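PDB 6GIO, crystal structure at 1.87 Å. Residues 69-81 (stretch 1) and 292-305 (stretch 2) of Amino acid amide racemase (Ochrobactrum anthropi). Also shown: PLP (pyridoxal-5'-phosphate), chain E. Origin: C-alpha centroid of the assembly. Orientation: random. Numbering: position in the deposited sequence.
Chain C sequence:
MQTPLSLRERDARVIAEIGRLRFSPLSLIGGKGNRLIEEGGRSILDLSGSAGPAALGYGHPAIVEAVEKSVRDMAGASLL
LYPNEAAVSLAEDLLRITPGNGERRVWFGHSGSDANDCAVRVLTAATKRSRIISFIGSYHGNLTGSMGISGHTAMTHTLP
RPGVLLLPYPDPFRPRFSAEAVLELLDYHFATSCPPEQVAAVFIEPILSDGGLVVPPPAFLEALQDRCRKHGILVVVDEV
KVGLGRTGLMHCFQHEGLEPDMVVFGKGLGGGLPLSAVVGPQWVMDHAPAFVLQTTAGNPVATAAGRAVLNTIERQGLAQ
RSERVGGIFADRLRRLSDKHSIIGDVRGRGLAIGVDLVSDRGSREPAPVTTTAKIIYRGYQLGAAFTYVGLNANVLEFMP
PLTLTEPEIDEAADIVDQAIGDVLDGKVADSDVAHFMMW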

# COMPACT_ATOMS: atom_id res chain seq x y z
N LYS C 69 17.62 9.44 10.32
CA LYS C 69 17.35 10.88 10.41
C LYS C 69 15.85 11.18 10.36
O LYS C 69 15.34 11.94 11.19
N SER C 70 15.13 10.52 9.45
CA SER C 70 13.67 10.74 9.31
C SER C 70 12.81 10.21 10.43
O SER C 70 11.87 10.87 10.84
N VAL C 71 13.08 9.01 10.94
CA VAL C 71 12.25 8.47 12.03
C VAL C 71 12.49 9.24 13.34
O VAL C 71 11.57 9.42 14.14
N ARG C 72 13.73 9.70 13.58
CA ARG C 72 14.03 10.58 14.72
C ARG C 72 13.41 11.98 14.66
O ARG C 72 13.06 12.56 15.69
N ASP C 73 13.32 12.56 13.47
CA ASP C 73 12.84 13.91 13.32
C ASP C 73 11.87 13.91 12.13
O ASP C 73 12.21 14.31 11.01
N MET C 74 10.66 13.42 12.42
CA MET C 74 9.66 13.02 11.42
C MET C 74 8.77 14.16 11.02
O MET C 74 8.01 14.72 11.85
N ALA C 75 8.86 14.50 9.72
CA ALA C 75 8.20 15.68 9.17
C ALA C 75 6.75 15.35 8.82
O ALA C 75 6.34 15.34 7.65
N GLY C 76 5.99 15.06 9.85
CA GLY C 76 4.65 14.52 9.66
C GLY C 76 4.70 13.08 9.14
O GLY C 76 5.79 12.50 8.95
N ALA C 77 3.52 12.54 8.84
CA ALA C 77 3.39 11.17 8.29
C ALA C 77 2.34 11.03 7.19
O ALA C 77 1.76 9.93 7.02
N SER C 78 2.10 12.11 6.43
CA SER C 78 1.06 12.10 5.45
C SER C 78 1.30 13.21 4.46
O SER C 78 1.09 14.40 4.80
N LEU C 79 1.70 12.85 3.25
CA LEU C 79 1.88 13.86 2.17
C LEU C 79 0.52 14.49 1.75
O LEU C 79 0.44 15.67 1.34
N LEU C 80 -0.56 13.72 1.83
CA LEU C 80 -1.85 14.30 1.44
C LEU C 80 -2.26 15.46 2.33
O LEU C 80 -2.83 16.44 1.83
N LEU C 81 -1.96 15.37 3.63
CA LEU C 81 -2.11 16.50 4.57
C LEU C 81 -1.00 17.57 4.50
O LEU C 81 -1.31 18.79 4.52
N VAL C 292 -6.87 10.08 -5.58
CA VAL C 292 -6.25 8.82 -5.18
C VAL C 292 -5.44 9.05 -3.90
O VAL C 292 -4.27 9.40 -3.97
N LEU C 293 -6.07 8.82 -2.75
CA LEU C 293 -5.52 9.15 -1.45
C LEU C 293 -5.18 7.94 -0.64
O LEU C 293 -5.98 6.99 -0.56
N GLN C 294 -3.98 7.93 -0.06
CA GLN C 294 -3.66 6.96 0.98
C GLN C 294 -2.92 7.71 2.05
O GLN C 294 -1.88 8.32 1.77
N THR C 295 -3.40 7.59 3.29
CA THR C 295 -2.94 8.45 4.38
C THR C 295 -1.40 8.63 4.50
O THR C 295 -0.91 9.79 4.51
N THR C 296 -0.67 7.52 4.59
CA THR C 296 0.77 7.57 4.82
C THR C 296 1.63 7.55 3.58
O THR C 296 2.84 7.51 3.69
N ALA C 297 1.03 7.55 2.41
CA ALA C 297 1.79 7.70 1.18
C ALA C 297 2.61 8.99 1.20
O ALA C 297 2.13 10.05 1.63
N GLY C 298 3.85 8.88 0.73
CA GLY C 298 4.74 10.03 0.63
C GLY C 298 5.24 10.44 1.98
O GLY C 298 5.63 11.58 2.15
N ASN C 299 5.23 9.50 2.95
CA ASN C 299 5.65 9.81 4.28
C ASN C 299 7.15 10.03 4.20
O ASN C 299 7.81 9.50 3.31
N PRO C 300 7.70 10.82 5.13
CA PRO C 300 9.08 11.26 5.03
C PRO C 300 10.13 10.16 5.22
O PRO C 300 11.28 10.33 4.77
N VAL C 301 9.75 9.05 5.85
CA VAL C 301 10.69 7.94 6.09
C VAL C 301 10.95 7.13 4.82
O VAL C 301 12.10 6.95 4.42
N ALA C 302 9.88 6.69 4.16
CA ALA C 302 9.97 5.90 2.97
C ALA C 302 10.58 6.74 1.88
O ALA C 302 11.43 6.23 1.16
N THR C 303 10.16 8.02 1.77
CA THR C 303 10.72 8.88 0.69
C THR C 303 12.18 9.21 0.91
O THR C 303 12.94 9.26 -0.06
N ALA C 304 12.60 9.40 2.17
CA ALA C 304 14.02 9.56 2.45
C ALA C 304 14.82 8.31 2.00
O ALA C 304 15.89 8.46 1.39
N ALA C 305 14.32 7.10 2.29
CA ALA C 305 15.00 5.88 1.84
C ALA C 305 15.14 5.88 0.30
O ALA C 305 16.17 5.52 -0.25

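Packing of residues 292-305 against residues 69-81. Leu 293 (chi1 m, chi2 t) starts sideways, but its end comes nearer, and its CB lies 4.0 Å from CD2 of Leu 80. That leucine, chi1 p, points toward the loop and also lays CD2 3.5 Å from Gln 294 O and 3.7 Å from Thr 295 CA, so one methyl covers three successive residues. Thr 295 (m) points away from stretch 1 and binds the cofactor phosphate: its N and OG1 both donate to PLP O1P, at 2.8 and 2.7 Å. Its carbonyl faces the other way, and Thr 295 O accepts from Ser 78 OG (chi1 t) at 2.9 Å. The same Ser 78 OG accepts from Leu 81 N at 3.2 Å, so the hydroxyl also holds the backbone of its own stretch at Leu 81. Thr 296 (p) points away overall, yet its CA makes a CA-H...O contact with Ala 77 O at 3.4 Å; that oxygen has no conventional partner. Ala 297 O accepts from Leu 79 N at 3.3 Å. Water 1 accepts from Leu 80 N at 3.0 Å and lies within hydrogen-bonding distance of Gln 294 O (2.9 Å) and Ala 297 O (2.7 Å), filling the gap between the loops. At Gly 298, phi is positive and a CB would clash with Leu 79 CD2. Asn 299 (p) turns its end away to cap the following helix: OD1 accepts from Ala 302 N at 2.9 Å, while ND2 donates to Thr 296 O at 2.8 Å. Pro 300 points in, its CG 3.0 Å from Gly 76 O and 3.9 Å from CG of Met 74 (chi1 t, chi2 t, chi3 m). Val 301 (t) sets CG2 3.9 Å from Met 74 CE, and its CA lies 3.4 Å from OG of inward-pointing Ser 70 (p). One turn on, Ala 304 CB closes the contact, 3.9 Å from Ser 70 OG.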

# COMPACT_ATOMS: atom_id res chain seq x y z
CB LYS C 69 18.13 11.67 9.36
CG LYS C 69 19.64 11.71 9.67
CD LYS C 69 20.52 12.14 8.49
CE LYS C 69 19.95 13.31 7.72
NZ LYS C 69 20.89 13.73 6.64
CB SER C 70 13.15 10.22 7.94
OG SER C 70 13.59 8.88 7.68
CB VAL C 71 12.48 6.96 12.20
CG1 VAL C 71 13.82 6.66 12.84
CG2 VAL C 71 11.35 6.33 13.00
CB ARG C 72 15.54 10.76 14.84
CG ARG C 72 16.29 9.52 15.27
CD ARG C 72 17.76 9.69 14.93
NE ARG C 72 18.53 8.48 15.18
CZ ARG C 72 19.84 8.37 14.93
NH1 ARG C 72 20.52 9.40 14.45
NH2 ARG C 72 20.45 7.24 15.20
CB ASP C 73 14.03 14.83 13.14
CG ASP C 73 13.65 16.29 13.01
OD1 ASP C 73 12.49 16.63 13.30
OD2 ASP C 73 14.49 17.10 12.62
CB MET C 74 8.79 11.89 11.97
CG MET C 74 7.85 11.26 10.91
SD MET C 74 6.75 9.97 11.58
CE MET C 74 7.84 8.60 11.61
CB ALA C 75 8.96 16.17 7.96
CB ALA C 77 3.12 10.17 9.44
CB SER C 78 -0.34 12.33 6.10
OG SER C 78 -1.39 12.54 5.09
CB LEU C 79 2.64 13.24 0.99
CG LEU C 79 2.90 14.13 -0.23
CD1 LEU C 79 3.65 15.39 0.12
CD2 LEU C 79 3.67 13.36 -1.29
CB LEU C 80 -2.95 13.25 1.33
CG LEU C 80 -3.43 12.48 2.56
CD1 LEU C 80 -4.53 13.21 3.29
CD2 LEU C 80 -3.99 11.14 2.12
CB LEU C 81 -2.18 15.99 6.00
CG LEU C 81 -3.42 15.21 6.38
CD1 LEU C 81 -3.34 14.85 7.85
CD2 LEU C 81 -4.67 16.01 6.04
CB VAL C 292 -5.36 8.23 -6.29
CG1 VAL C 292 -5.00 6.80 -5.95
CG2 VAL C 292 -6.08 8.24 -7.64
CB LEU C 293 -6.55 9.92 -0.64
CG LEU C 293 -7.00 11.30 -1.13
CD1 LEU C 293 -7.88 11.93 -0.05
CD2 LEU C 293 -5.82 12.19 -1.48
CB GLN C 294 -2.80 5.84 0.47
CG GLN C 294 -3.54 4.82 -0.37
CD GLN C 294 -2.56 3.82 -0.95
OE1 GLN C 294 -1.75 4.17 -1.81
NE2 GLN C 294 -2.60 2.59 -0.43
CB THR C 295 -3.53 8.01 5.71
OG1 THR C 295 -4.97 8.09 5.63
CG2 THR C 295 -3.07 8.94 6.83
CB THR C 296 1.26 6.45 5.76
OG1 THR C 296 1.04 5.19 5.13
CG2 THR C 296 0.54 6.51 7.08
CB ALA C 297 0.86 7.70 -0.03
CB ASN C 299 5.31 8.67 5.26
CG ASN C 299 6.05 7.40 4.93
OD1 ASN C 299 7.24 7.29 5.23
ND2 ASN C 299 5.36 6.46 4.23
CB PRO C 300 9.18 12.30 6.13
CG PRO C 300 8.09 11.98 7.09
CD PRO C 300 6.98 11.46 6.23
CB VAL C 301 10.17 7.04 7.22
CG1 VAL C 301 11.11 5.88 7.45
CG2 VAL C 301 10.02 7.87 8.50
CB ALA C 302 8.59 5.40 2.54
CB THR C 303 9.91 10.17 0.41
OG1 THR C 303 9.78 10.94 1.59
CG2 THR C 303 8.52 9.82 -0.07
CB ALA C 304 14.28 9.89 3.93
CB ALA C 305 14.26 4.64 2.33
N1 PLP E . -10.89 2.88 6.73
C2 PLP E . -11.09 3.86 7.65
C2A PLP E . -12.16 3.75 8.71
C3 PLP E . -10.23 5.08 7.62
O3 PLP E . -10.37 6.11 8.49
C4 PLP E . -9.18 5.17 6.58
C4A PLP E . -8.28 6.35 6.49
C5 PLP E . -9.05 4.05 5.61
C6 PLP E . -9.92 2.95 5.76
C5A PLP E . -7.96 4.16 4.53
O4P PLP E . -6.60 4.15 5.03
P PLP E . -5.41 4.63 4.07
O1P PLP E . -5.73 6.11 3.90
O2P PLP E . -5.55 3.92 2.74
O3P PLP E . -4.17 4.32 4.84
O HOH W 1 -0.43 10.77 1.61